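Local coordinates for protein Niban 2 (Homo sapiens, PDB 7CTP) that may suppress apoptosis and promote melanoma cell invasion, and carries a PH domain beside a largely helical body, at residues T20-T25 with Q281-R285; N86-L90 with Y100-Y106; C153-L159 with F171-E176. All blocks are in the same frame, centred on the assembly; numbering follows the deposited sequence.

Overall arrangement
Three contacts illustrate how bonding chemistry follows fold context. Interaction 1 joins two long helices of the helical body through side chains, which meet both side chains and main chain of the other helix: leucine packing sits inside, while glutamine and arginine work toward solvent. Interactions 2 and 3 belong to the antiparallel sheet of the PH domain, their centres about 17 Å apart and their nearest atoms about 6 Å. Both use main-chain hydrogen bonds between neighbouring strands, yet interaction 2 adds an aromatic cluster against a short helix, whereas interaction 3 adds an ST turn and a buried face under the C-terminal helix of the domain. All three mix buried with exposed residues. In sequence, interactions 2 and 3 fall within the loop that interaction 1 closes.

Interaction 1: residues T20-T25 with Q281-R285; sequences TGKILT and QAKAR
Both segments are regular helix, phi/psi near -64/-42, running in broadly the same direction: the local axes come within 10.5 Å and cross at -38°. Leu24 lies nearest Ala282 (CA to CA 6.9 Å) and Gly21 nearest Gln281 (7.8 Å). Leu24, chi1 m and chi2 t, fills the gap: its CD1 is 3.8 Å from Ala282 CA and 3.9 Å from Arg285 CG, and its CD2 is 3.9 Å from Ala282 CB. Gln281 extends with chi1 and chi2 both t, laying its CD 3.7 Å from Thr20 CG2; its NE2 hydrogen-bonds to Ala17 O, and a water donates to both Gln281 OE1 (2.9 Å) and Thr20 OG1 (3.1 Å), which also hydrogen-bonds to Ile16 O. Arg285 curls back, chi1 to chi3 all m, so that one guanidinium face covers Leu24 CB while NH2 donates to Thr25 OG1 (3.0 Å) and NH1 weakly to Gly21 O (3.3 Å). Leucine packing with a polar margin from Gln281 and Arg285 joins helices 10-48 and 260-337, an inclined packing of near-parallel helices.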
ATOM      1  N   THR A  20      16.419   2.865 -18.741  1.00 18.62           N
ATOM      2  CA  THR A  20      16.040   3.111 -17.348  1.00 17.74           C
ATOM      3  C   THR A  20      16.386   4.531 -16.931  1.00 20.74           C
ATOM      4  O   THR A  20      15.589   5.215 -16.268  1.00 19.50           O
ATOM      5  CB  THR A  20      16.735   2.092 -16.440  1.00 18.63           C
ATOM      6  OG1 THR A  20      16.321   0.769 -16.831  1.00 18.58           O
ATOM      7  CG2 THR A  20      16.405   2.336 -14.961  1.00 18.40           C
ATOM      8  N   GLY A  21      17.576   4.998 -17.316  1.00 20.71           N
ATOM      9  CA  GLY A  21      17.996   6.334 -16.928  1.00 20.05           C
ATOM     10  C   GLY A  21      17.105   7.413 -17.510  1.00 23.10           C
ATOM     11  O   GLY A  21      16.822   8.420 -16.855  1.00 24.35           O
ATOM     12  N   LYS A  22      16.641   7.212 -18.741  1.00 23.28           N
ATOM     13  CA  LYS A  22      15.743   8.183 -19.360  1.00 26.08           C
ATOM     14  C   LYS A  22      14.397   8.221 -18.647  1.00 26.18           C
ATOM     15  O   LYS A  22      13.829   9.300 -18.445  1.00 20.98           O
ATOM     16  CB  LYS A  22      15.584   7.861 -20.843  1.00 26.92           C
ATOM     17  CG  LYS A  22      16.908   8.017 -21.583  1.00 32.05           C
ATOM     18  CD  LYS A  22      16.805   7.727 -23.068  1.00 40.87           C
ATOM     19  CE  LYS A  22      18.192   7.803 -23.704  1.00 36.05           C
ATOM     20  NZ  LYS A  22      18.168   7.384 -25.138  1.00 48.85           N
ATOM     21  N   ILE A  23      13.879   7.053 -18.246  1.00 20.83           N
ATOM     22  CA  ILE A  23      12.641   7.011 -17.466  1.00 22.14           C
ATOM     23  C   ILE A  23      12.826   7.705 -16.126  1.00 20.97           C
ATOM     24  O   ILE A  23      11.970   8.480 -15.685  1.00 20.12           O
ATOM     25  CB  ILE A  23      12.170   5.561 -17.273  1.00 20.20           C
ATOM     26  CG1 ILE A  23      11.678   4.981 -18.591  1.00 21.65           C
ATOM     27  CG2 ILE A  23      11.055   5.494 -16.217  1.00 21.05           C
ATOM     28  CD1 ILE A  23      11.636   3.459 -18.579  1.00 25.48           C
ATOM     29  N   LEU A  24      13.934   7.417 -15.439  1.00 18.36           N
ATOM     30  CA  LEU A  24      14.132   8.020 -14.126  1.00 20.38           C
ATOM     31  C   LEU A  24      14.258   9.532 -14.229  1.00 20.51           C
ATOM     32  O   LEU A  24      13.724  10.258 -13.381  1.00 20.59           O
ATOM     33  CB  LEU A  24      15.358   7.419 -13.450  1.00 21.51           C
ATOM     34  CG  LEU A  24      15.166   5.945 -13.096  1.00 22.05           C
ATOM     35  CD1 LEU A  24      16.528   5.334 -12.762  1.00 19.99           C
ATOM     36  CD2 LEU A  24      14.193   5.774 -11.927  1.00 22.78           C
ATOM     37  N   THR A  25      14.957  10.026 -15.262  1.00 21.10           N
ATOM     38  CA  THR A  25      15.076  11.472 -15.463  1.00 22.22           C
ATOM     39  C   THR A  25      13.708  12.120 -15.616  1.00 22.41           C
ATOM     40  O   THR A  25      13.411  13.137 -14.976  1.00 25.07           O
ATOM     41  CB  THR A  25      15.949  11.772 -16.685  1.00 22.85           C
ATOM     42  OG1 THR A  25      17.300  11.378 -16.417  1.00 22.26           O
ATOM     43  CG2 THR A  25      15.910  13.266 -17.041  1.00 24.25           C
ATOM     44  N   GLN A 281      19.709   1.041  -9.823  1.00 19.32           N
ATOM     45  CA  GLN A 281      19.813   2.310 -10.541  1.00 19.58           C
ATOM     46  C   GLN A 281      18.806   3.329 -10.014  1.00 17.90           C
ATOM     47  O   GLN A 281      19.139   4.509  -9.796  1.00 19.72           O
ATOM     48  CB  GLN A 281      19.626   2.053 -12.039  1.00 19.10           C
ATOM     49  CG  GLN A 281      20.055   3.202 -12.929  1.00 19.86           C
ATOM     50  CD  GLN A 281      20.001   2.834 -14.393  1.00 19.61           C
ATOM     51  OE1 GLN A 281      20.055   1.655 -14.753  1.00 22.78           O
ATOM     52  NE2 GLN A 281      19.910   3.841 -15.248  1.00 22.71           N
ATOM     53  N   ALA A 282      17.565   2.890  -9.796  1.00 19.59           N
ATOM     54  CA  ALA A 282      16.530   3.784  -9.282  1.00 18.25           C
ATOM     55  C   ALA A 282      16.871   4.265  -7.878  1.00 21.21           C
ATOM     56  O   ALA A 282      16.636   5.434  -7.537  1.00 21.78           O
ATOM     57  CB  ALA A 282      15.174   3.070  -9.298  1.00 20.39           C
ATOM     58  N   LYS A 283      17.441   3.381  -7.053  1.00 18.98           N
ATOM     59  CA  LYS A 283      17.807   3.757  -5.693  1.00 23.78           C
ATOM     60  C   LYS A 283      18.820   4.890  -5.716  1.00 23.31           C
ATOM     61  O   LYS A 283      18.654   5.906  -5.027  1.00 21.74           O
ATOM     62  CB  LYS A 283      18.362   2.545  -4.939  1.00 18.96           C
ATOM     63  CG  LYS A 283      18.751   2.837  -3.468  1.00 22.24           C
ATOM     64  CD  LYS A 283      19.137   1.565  -2.738  1.00 26.66           C
ATOM     65  CE  LYS A 283      19.610   1.865  -1.313  1.00 39.40           C
ATOM     66  NZ  LYS A 283      19.906   0.609  -0.560  1.00 59.45           N
ATOM     67  N   ALA A 284      19.859   4.745  -6.539  1.00 20.81           N
ATOM     68  CA  ALA A 284      20.891   5.777  -6.622  1.00 24.44           C
ATOM     69  C   ALA A 284      20.311   7.099  -7.122  1.00 26.22           C
ATOM     70  O   ALA A 284      20.559   8.161  -6.536  1.00 26.18           O
ATOM     71  CB  ALA A 284      22.032   5.306  -7.532  1.00 20.68           C
ATOM     72  N   ARG A 285      19.521   7.052  -8.198  1.00 21.98           N
ATOM     73  CA  ARG A 285      19.001   8.282  -8.789  1.00 19.78           C
ATOM     74  C   ARG A 285      18.013   8.969  -7.851  1.00 23.56           C
ATOM     75  O   ARG A 285      18.059  10.195  -7.672  1.00 22.69           O
ATOM     76  CB  ARG A 285      18.346   7.996 -10.139  1.00 22.47           C
ATOM     77  CG  ARG A 285      19.311   7.564 -11.253  1.00 25.00           C
ATOM     78  CD  ARG A 285      20.188   8.703 -11.788  1.00 27.96           C
ATOM     79  NE  ARG A 285      19.427   9.891 -12.176  1.00 25.99           N
ATOM     80  CZ  ARG A 285      18.811  10.076 -13.345  1.00 27.87           C
ATOM     81  NH1 ARG A 285      18.837   9.146 -14.306  1.00 23.78           N
ATOM     82  NH2 ARG A 285      18.160  11.218 -13.553  1.00 28.18           N
TER
HETATM   83  O   HOH W   1      18.512  -0.714 -15.251  1.00 29.03           O

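Interaction 2: residues N86-L90 with Y100-Y106; sequences NRFSL and YENKAAY
Phe88, with chi1 t and chi2 64°, has Lys103 over one face of its ring, the lysine CB 4.0 Å from the ring centroid and 21° off its normal, a CH-pi contact. The same ring meets Tyr106 (chi1 t) obliquely, with centroids 5.2 Å apart and planes at 39°; Phe88 CE2 stands over a face of the tyrosine ring, 3.5 Å from its CD2. Leu90 extends this apolar patch, its CD1 3.4 Å from Tyr106 CZ, and Ile68 touches both Leu90 and Tyr106. The backbone carrying this patch is extended: Phe88 and Tyr100 form an antiparallel hydrogen-bonded pair, CA atoms 5.0 Å apart, in which Tyr100 N gives a straight 2.8 Å bond to Phe88 O and Phe88 N a weak, bent 3.0 Å bond to Tyr100 O. This is the end of the hairpin of strands 84-91 and 97-100 in the PH-domain sheet. Beyond Tyr100 the chain leaves the strand, as Glu101 takes helical angles (-57/-48) and Asn102 returns to extended ones (-157/176). Asn102, chi1 p, is the N-cap of helix 103-107: its OD1 accepts from Ala105 N at 2.8 Å, and Tyr106 N bonds to Asn102 O at 3.1 Å. The change of direction at Glu101-Asn102 brings the helix back over Phe88, with Lys103 N 3.4 Å from Phe88 CB. On the flank, Arg87 CD comes as close as 3.0 Å to Tyr100 O.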
ATOM      1  N   ASN A  86      14.826 -28.842   2.733  1.00 39.76           N
ATOM      2  CA  ASN A  86      14.279 -28.245   3.941  1.00 34.17           C
ATOM      3  C   ASN A  86      14.930 -26.891   4.166  1.00 39.45           C
ATOM      4  O   ASN A  86      16.108 -26.691   3.850  1.00 39.73           O
ATOM      5  CB  ASN A  86      14.511 -29.139   5.161  1.00 42.30           C
ATOM      6  CG  ASN A  86      14.146 -28.443   6.469  1.00 37.63           C
ATOM      7  OD1 ASN A  86      12.987 -28.438   6.882  1.00 40.62           O
ATOM      8  ND2 ASN A  86      15.136 -27.829   7.115  1.00 48.93           N
ATOM      9  N   ARG A  87      14.150 -25.950   4.691  1.00 38.98           N
ATOM     10  CA  ARG A  87      14.679 -24.665   5.109  1.00 42.18           C
ATOM     11  C   ARG A  87      13.987 -24.258   6.396  1.00 38.54           C
ATOM     12  O   ARG A  87      12.766 -24.396   6.519  1.00 37.80           O
ATOM     13  CB  ARG A  87      14.470 -23.580   4.038  1.00 33.66           C
ATOM     14  CG  ARG A  87      15.362 -23.714   2.820  1.00 35.82           C
ATOM     15  CD  ARG A  87      16.748 -23.143   3.072  1.00 36.06           C
ATOM     16  NE  ARG A  87      17.626 -23.312   1.919  1.00 44.53           N
ATOM     17  CZ  ARG A  87      18.323 -24.413   1.663  1.00 46.15           C
ATOM     18  NH1 ARG A  87      18.252 -25.453   2.485  1.00 48.91           N
ATOM     19  NH2 ARG A  87      19.093 -24.473   0.587  1.00 58.47           N
ATOM     20  N   PHE A  88      14.768 -23.789   7.362  1.00 35.76           N
ATOM     21  CA  PHE A  88      14.187 -23.135   8.523  1.00 35.12           C
ATOM     22  C   PHE A  88      13.811 -21.722   8.113  1.00 39.84           C
ATOM     23  O   PHE A  88      14.675 -20.941   7.698  1.00 38.11           O
ATOM     24  CB  PHE A  88      15.153 -23.113   9.703  1.00 36.79           C
ATOM     25  CG  PHE A  88      14.590 -22.446  10.924  1.00 31.97           C
ATOM     26  CD1 PHE A  88      13.489 -22.977  11.576  1.00 39.84           C
ATOM     27  CD2 PHE A  88      15.148 -21.272  11.408  1.00 40.50           C
ATOM     28  CE1 PHE A  88      12.961 -22.349  12.703  1.00 42.57           C
ATOM     29  CE2 PHE A  88      14.625 -20.641  12.533  1.00 37.06           C
ATOM     30  CZ  PHE A  88      13.536 -21.178  13.178  1.00 35.52           C
ATOM     31  N   SER A  89      12.525 -21.408   8.195  1.00 36.38           N
ATOM     32  CA  SER A  89      11.987 -20.162   7.672  1.00 35.97           C
ATOM     33  C   SER A  89      11.502 -19.315   8.839  1.00 28.08           C
ATOM     34  O   SER A  89      10.754 -19.800   9.692  1.00 34.49           O
ATOM     35  CB  SER A  89      10.853 -20.441   6.684  1.00 34.88           C
ATOM     36  OG  SER A  89      10.029 -19.304   6.520  1.00 41.97           O
ATOM     37  N   LEU A  90      11.936 -18.058   8.880  1.00 32.93           N
ATOM     38  CA  LEU A  90      11.698 -17.186  10.021  1.00 29.83           C
ATOM     39  C   LEU A  90      11.165 -15.850   9.534  1.00 32.49           C
ATOM     40  O   LEU A  90      11.671 -15.298   8.552  1.00 32.24           O
ATOM     41  CB  LEU A  90      12.990 -16.982  10.827  1.00 35.79           C
ATOM     42  CG  LEU A  90      12.953 -16.315  12.207  1.00 42.83           C
ATOM     43  CD1 LEU A  90      14.156 -16.759  13.005  1.00 41.18           C
ATOM     44  CD2 LEU A  90      12.934 -14.798  12.111  1.00 50.30           C
ATOM     45  N   TYR A 100      16.945 -20.068   6.383  1.00 40.92           N
ATOM     46  CA  TYR A 100      18.208 -20.681   6.773  1.00 46.85           C
ATOM     47  C   TYR A 100      18.242 -22.127   6.300  1.00 48.03           C
ATOM     48  O   TYR A 100      17.201 -22.731   6.041  1.00 35.11           O
ATOM     49  CB  TYR A 100      18.399 -20.642   8.292  1.00 43.31           C
ATOM     50  CG  TYR A 100      18.464 -19.255   8.882  1.00 47.61           C
ATOM     51  CD1 TYR A 100      17.306 -18.565   9.212  1.00 41.83           C
ATOM     52  CD2 TYR A 100      19.688 -18.639   9.118  1.00 45.57           C
ATOM     53  CE1 TYR A 100      17.360 -17.297   9.759  1.00 37.85           C
ATOM     54  CE2 TYR A 100      19.754 -17.369   9.664  1.00 44.55           C
ATOM     55  CZ  TYR A 100      18.586 -16.706   9.983  1.00 46.70           C
ATOM     56  OH  TYR A 100      18.633 -15.440  10.524  1.00 37.95           O
ATOM     57  N   GLU A 101      19.454 -22.690   6.210  1.00 41.59           N
ATOM     58  CA  GLU A 101      19.595 -24.078   5.770  1.00 43.98           C
ATOM     59  C   GLU A 101      18.799 -25.016   6.672  1.00 50.78           C
ATOM     60  O   GLU A 101      18.042 -25.870   6.194  1.00 52.52           O
ATOM     61  CB  GLU A 101      21.074 -24.474   5.732  1.00 52.95           C
ATOM     62  CG  GLU A 101      21.327 -25.886   5.199  1.00 55.29           C
ATOM     63  CD  GLU A 101      22.752 -26.087   4.711  1.00 69.74           C
ATOM     64  OE1 GLU A 101      22.965 -26.919   3.803  1.00 75.63           O
ATOM     65  OE2 GLU A 101      23.662 -25.416   5.240  1.00 74.71           O
ATOM     66  N   ASN A 102      18.951 -24.861   7.982  1.00 46.89           N
ATOM     67  CA  ASN A 102      18.134 -25.566   8.958  1.00 50.19           C
ATOM     68  C   ASN A 102      18.179 -24.756  10.243  1.00 43.67           C
ATOM     69  O   ASN A 102      18.875 -23.742  10.332  1.00 52.98           O
ATOM     70  CB  ASN A 102      18.609 -27.012   9.165  1.00 51.24           C
ATOM     71  CG  ASN A 102      20.118 -27.129   9.271  1.00 50.04           C
ATOM     72  OD1 ASN A 102      20.767 -26.381  10.003  1.00 50.86           O
ATOM     73  ND2 ASN A 102      20.686 -28.075   8.532  1.00 55.12           N
ATOM     74  N   LYS A 103      17.413 -25.205  11.238  1.00 42.44           N
ATOM     75  CA  LYS A 103      17.358 -24.473  12.499  1.00 53.06           C
ATOM     76  C   LYS A 103      18.669 -24.584  13.268  1.00 54.93           C
ATOM     77  O   LYS A 103      19.061 -23.636  13.953  1.00 53.78           O
ATOM     78  CB  LYS A 103      16.186 -24.970  13.345  1.00 43.36           C
ATOM     79  CG  LYS A 103      16.011 -24.233  14.665  1.00 48.69           C
ATOM     80  CD  LYS A 103      14.790 -24.755  15.416  1.00 50.04           C
ATOM     81  CE  LYS A 103      14.047 -23.631  16.134  1.00 62.81           C
ATOM     82  NZ  LYS A 103      13.269 -24.114  17.321  1.00 68.33           N
ATOM     83  N   ALA A 104      19.362 -25.720  13.153  1.00 57.26           N
ATOM     84  CA  ALA A 104      20.664 -25.858  13.796  1.00 57.70           C
ATOM     85  C   ALA A 104      21.652 -24.837  13.250  1.00 63.28           C
ATOM     86  O   ALA A 104      22.432 -24.252  14.008  1.00 73.15           O
ATOM     87  CB  ALA A 104      21.202 -27.277  13.625  1.00 51.95           C
ATOM     88  N   ALA A 105      21.630 -24.600  11.934  1.00 64.19           N
ATOM     89  CA  ALA A 105      22.473 -23.553  11.364  1.00 52.79           C
ATOM     90  C   ALA A 105      22.070 -22.185  11.896  1.00 65.37           C
ATOM     91  O   ALA A 105      22.921 -21.319  12.127  1.00 58.55           O
ATOM     92  CB  ALA A 105      22.407 -23.583   9.837  1.00 55.73           C
ATOM     93  N   TYR A 106      20.775 -21.981  12.121  1.00 51.50           N
ATOM     94  CA  TYR A 106      20.319 -20.713  12.678  1.00 57.40           C
ATOM     95  C   TYR A 106      20.845 -20.512  14.093  1.00 49.05           C
ATOM     96  O   TYR A 106      21.214 -19.396  14.473  1.00 50.78           O
ATOM     97  CB  TYR A 106      18.795 -20.668  12.641  1.00 44.70           C
ATOM     98  CG  TYR A 106      18.135 -19.581  13.465  1.00 47.12           C
ATOM     99  CD1 TYR A 106      18.215 -18.245  13.098  1.00 40.97           C
ATOM    100  CD2 TYR A 106      17.387 -19.906  14.583  1.00 43.98           C
ATOM    101  CE1 TYR A 106      17.584 -17.268  13.837  1.00 44.21           C
ATOM    102  CE2 TYR A 106      16.759 -18.944  15.326  1.00 42.44           C
ATOM    103  CZ  TYR A 106      16.859 -17.624  14.954  1.00 42.21           C
ATOM    104  OH  TYR A 106      16.222 -16.656  15.701  1.00 48.66           O
TER

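Interaction 3: residues C153-L159 with F171-E176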
ATOM      1  N   CYS A 153       5.854 -30.884  -6.607  1.00 59.79           N
ATOM      2  CA  CYS A 153       6.158 -30.702  -5.182  1.00 53.35           C
ATOM      3  C   CYS A 153       6.131 -32.030  -4.425  1.00 46.87           C
ATOM      4  O   CYS A 153       5.313 -32.903  -4.730  1.00 64.16           O
ATOM      5  CB  CYS A 153       5.161 -29.745  -4.538  1.00 46.98           C
ATOM      6  SG  CYS A 153       4.996 -28.166  -5.379  1.00 56.45           S
ATOM      7  N   PRO A 154       6.997 -32.177  -3.415  1.00 46.43           N
ATOM      8  CA  PRO A 154       7.019 -33.421  -2.627  1.00 47.97           C
ATOM      9  C   PRO A 154       5.809 -33.620  -1.722  1.00 63.08           C
ATOM     10  O   PRO A 154       5.643 -34.722  -1.183  1.00 56.61           O
ATOM     11  CB  PRO A 154       8.299 -33.289  -1.787  1.00 56.10           C
ATOM     12  CG  PRO A 154       9.059 -32.124  -2.359  1.00 59.32           C
ATOM     13  CD  PRO A 154       8.055 -31.238  -3.010  1.00 47.16           C
ATOM     14  N   THR A 155       4.993 -32.594  -1.497  1.00 49.24           N
ATOM     15  CA  THR A 155       3.780 -32.718  -0.701  1.00 38.82           C
ATOM     16  C   THR A 155       2.601 -32.171  -1.490  1.00 36.93           C
ATOM     17  O   THR A 155       2.760 -31.570  -2.559  1.00 43.79           O
ATOM     18  CB  THR A 155       3.882 -31.980   0.641  1.00 49.04           C
ATOM     19  OG1 THR A 155       3.591 -30.587   0.442  1.00 38.91           O
ATOM     20  CG2 THR A 155       5.267 -32.137   1.257  1.00 42.62           C
ATOM     21  N   GLN A 156       1.407 -32.378  -0.940  1.00 35.73           N
ATOM     22  CA  GLN A 156       0.170 -31.918  -1.554  1.00 37.32           C
ATOM     23  C   GLN A 156      -0.226 -30.508  -1.129  1.00 33.25           C
ATOM     24  O   GLN A 156      -1.342 -30.074  -1.434  1.00 33.59           O
ATOM     25  CB  GLN A 156      -0.972 -32.882  -1.217  1.00 46.01           C
ATOM     26  CG  GLN A 156      -0.629 -34.348  -1.385  1.00 51.88           C
ATOM     27  CD  GLN A 156      -0.378 -35.036  -0.052  1.00 69.83           C
ATOM     28  OE1 GLN A 156       0.623 -34.764   0.623  1.00 55.33           O
ATOM     29  NE2 GLN A 156      -1.283 -35.932   0.336  1.00 56.57           N
ATOM     30  N   PHE A 157       0.644 -29.785  -0.431  1.00 35.53           N
ATOM     31  CA  PHE A 157       0.288 -28.493   0.155  1.00 30.52           C
ATOM     32  C   PHE A 157       1.337 -27.458  -0.212  1.00 27.61           C
ATOM     33  O   PHE A 157       2.184 -27.085   0.608  1.00 27.34           O
ATOM     34  CB  PHE A 157       0.124 -28.620   1.667  1.00 32.60           C
ATOM     35  CG  PHE A 157      -0.792 -29.739   2.061  1.00 33.89           C
ATOM     36  CD1 PHE A 157      -2.159 -29.630   1.862  1.00 39.95           C
ATOM     37  CD2 PHE A 157      -0.284 -30.919   2.581  1.00 47.11           C
ATOM     38  CE1 PHE A 157      -3.007 -30.670   2.202  1.00 40.13           C
ATOM     39  CE2 PHE A 157      -1.125 -31.958   2.921  1.00 40.67           C
ATOM     40  CZ  PHE A 157      -2.486 -31.832   2.732  1.00 37.79           C
ATOM     41  N   PRO A 158       1.306 -26.967  -1.443  1.00 31.60           N
ATOM     42  CA  PRO A 158       2.284 -25.963  -1.863  1.00 24.98           C
ATOM     43  C   PRO A 158       1.845 -24.561  -1.472  1.00 21.42           C
ATOM     44  O   PRO A 158       0.672 -24.296  -1.198  1.00 23.41           O
ATOM     45  CB  PRO A 158       2.311 -26.131  -3.384  1.00 29.23           C
ATOM     46  CG  PRO A 158       0.889 -26.516  -3.709  1.00 30.22           C
ATOM     47  CD  PRO A 158       0.366 -27.308  -2.529  1.00 31.48           C
ATOM     48  N   LEU A 159       2.830 -23.663  -1.430  1.00 24.44           N
ATOM     49  CA  LEU A 159       2.626 -22.224  -1.296  1.00 22.40           C
ATOM     50  C   LEU A 159       3.641 -21.558  -2.209  1.00 22.47           C
ATOM     51  O   LEU A 159       4.848 -21.736  -2.019  1.00 26.87           O
ATOM     52  CB  LEU A 159       2.823 -21.748   0.151  1.00 22.55           C
ATOM     53  CG  LEU A 159       1.780 -20.851   0.818  1.00 43.42           C
ATOM     54  CD1 LEU A 159       0.398 -21.415   0.609  1.00 44.64           C
ATOM     55  CD2 LEU A 159       2.068 -20.735   2.302  1.00 33.18           C
ATOM     56  N   PHE A 171       7.409 -23.096  -2.262  1.00 24.84           N
ATOM     57  CA  PHE A 171       7.461 -23.787  -0.982  1.00 20.61           C
ATOM     58  C   PHE A 171       6.423 -24.900  -0.967  1.00 23.65           C
ATOM     59  O   PHE A 171       5.450 -24.876  -1.721  1.00 25.11           O
ATOM     60  CB  PHE A 171       7.169 -22.838   0.186  1.00 22.88           C
ATOM     61  CG  PHE A 171       8.049 -21.620   0.228  1.00 22.92           C
ATOM     62  CD1 PHE A 171       9.376 -21.725   0.599  1.00 29.66           C
ATOM     63  CD2 PHE A 171       7.536 -20.370  -0.077  1.00 22.77           C
ATOM     64  CE1 PHE A 171      10.187 -20.593   0.654  1.00 32.10           C
ATOM     65  CE2 PHE A 171       8.334 -19.245  -0.030  1.00 30.22           C
ATOM     66  CZ  PHE A 171       9.662 -19.355   0.337  1.00 28.79           C
ATOM     67  N   CYS A 172       6.615 -25.881  -0.088  1.00 28.12           N
ATOM     68  CA  CYS A 172       5.488 -26.740   0.252  1.00 25.28           C
ATOM     69  C   CYS A 172       5.603 -27.143   1.718  1.00 29.29           C
ATOM     70  O   CYS A 172       6.665 -27.040   2.344  1.00 26.95           O
ATOM     71  CB  CYS A 172       5.360 -27.955  -0.697  1.00 32.53           C
ATOM     72  SG  CYS A 172       6.635 -29.168  -0.614  1.00 34.64           S
ATOM     73  N   MET A 173       4.461 -27.533   2.269  1.00 27.50           N
ATOM     74  CA  MET A 173       4.327 -27.905   3.666  1.00 33.09           C
ATOM     75  C   MET A 173       3.788 -29.324   3.759  1.00 33.11           C
ATOM     76  O   MET A 173       3.227 -29.871   2.805  1.00 33.13           O
ATOM     77  CB  MET A 173       3.393 -26.949   4.418  1.00 28.56           C
ATOM     78  CG  MET A 173       3.914 -25.526   4.535  1.00 35.67           C
ATOM     79  SD  MET A 173       3.574 -24.593   3.024  1.00 36.61           S
ATOM     80  CE  MET A 173       4.589 -23.147   3.272  1.00 41.79           C
ATOM     81  N   MET A 174       3.948 -29.901   4.942  1.00 41.16           N
ATOM     82  CA  MET A 174       3.613 -31.302   5.128  1.00 47.96           C
ATOM     83  C   MET A 174       2.124 -31.510   5.365  1.00 39.05           C
ATOM     84  O   MET A 174       1.581 -32.562   5.006  1.00 42.08           O
ATOM     85  CB  MET A 174       4.423 -31.853   6.294  1.00 50.90           C
ATOM     86  CG  MET A 174       4.473 -33.325   6.321  1.00 53.38           C
ATOM     87  SD  MET A 174       6.090 -33.892   6.828  1.00 51.47           S
ATOM     88  CE  MET A 174       6.630 -32.623   7.922  1.00 58.32           C
ATOM     89  N   THR A 175       1.452 -30.525   5.955  1.00 36.20           N
ATOM     90  CA  THR A 175       0.058 -30.645   6.350  1.00 41.01           C
ATOM     91  C   THR A 175      -0.717 -29.425   5.883  1.00 42.19           C
ATOM     92  O   THR A 175      -0.157 -28.329   5.751  1.00 41.50           O
ATOM     93  CB  THR A 175      -0.084 -30.771   7.870  1.00 42.72           C
ATOM     94  OG1 THR A 175       0.348 -29.556   8.491  1.00 37.39           O
ATOM     95  CG2 THR A 175       0.754 -31.920   8.396  1.00 47.57           C
ATOM     96  N   GLU A 176      -2.019 -29.622   5.648  1.00 33.97           N
ATOM     97  CA  GLU A 176      -2.897 -28.492   5.357  1.00 45.47           C
ATOM     98  C   GLU A 176      -2.862 -27.464   6.479  1.00 42.57           C
ATOM     99  O   GLU A 176      -3.008 -26.263   6.224  1.00 37.91           O
ATOM    100  CB  GLU A 176      -4.329 -28.978   5.117  1.00 45.67           C
ATOM    101  CG  GLU A 176      -5.311 -27.880   4.694  1.00 44.19           C
ATOM    102  CD  GLU A 176      -6.734 -28.387   4.538  1.00 65.24           C
ATOM    103  OE1 GLU A 176      -7.417 -27.957   3.584  1.00 67.28           O
ATOM    104  OE2 GLU A 176      -7.173 -29.207   5.373  1.00 66.23           O
TER
HETATM  105  O   HOH W   2       2.286 -34.282   2.703  1.00 36.33           O
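This is an antiparallel strand pairing that gives way to an ST turn on one side and a capped helix start on the other, within the hairpin of strands 157-162 and 169-173 of the PH-domain sheet. The register is firmest at Leu159 and Phe171, a hydrogen-bonded pair closed by Leu159 N to Phe171 O and by Phe171 N to Leu159 O, both 2.9 Å. Next comes Pro158 opposite Cys172, a non-hydrogen-bonded pair whose CA atoms approach to 3.9 Å. Further along, Met173 N still donates to Phe157 O at 2.9 Å. Beyond these main-chain bonds a side chain contributes: Thr155 OG1 gives a very short 2.5 Å bond to Met173 O while accepting from Phe157 N at 3.2 Å, an ST turn. The Phe157 ring, chi1 m, lies with one face over Thr175 C and Glu176 N, where Thr175 N-caps helix 176-194 through Glu178 N. Water joins the margins, donating to Gln156 OE1 (2.7 Å) and Met174 O (3.0 Å). The sheet separates two environments. Cys172 SG rests 3.5 Å from Pro154 CD, and Trp84 touches both residues. On the other face, Leu159 CD2 meets Met173 CE at 3.6 Å, and both side chains touch Trp182 of helix 176-194. A strand pair packed under a C-terminal helix that presents a tryptophan to its inner face is characteristic of the PH-domain core.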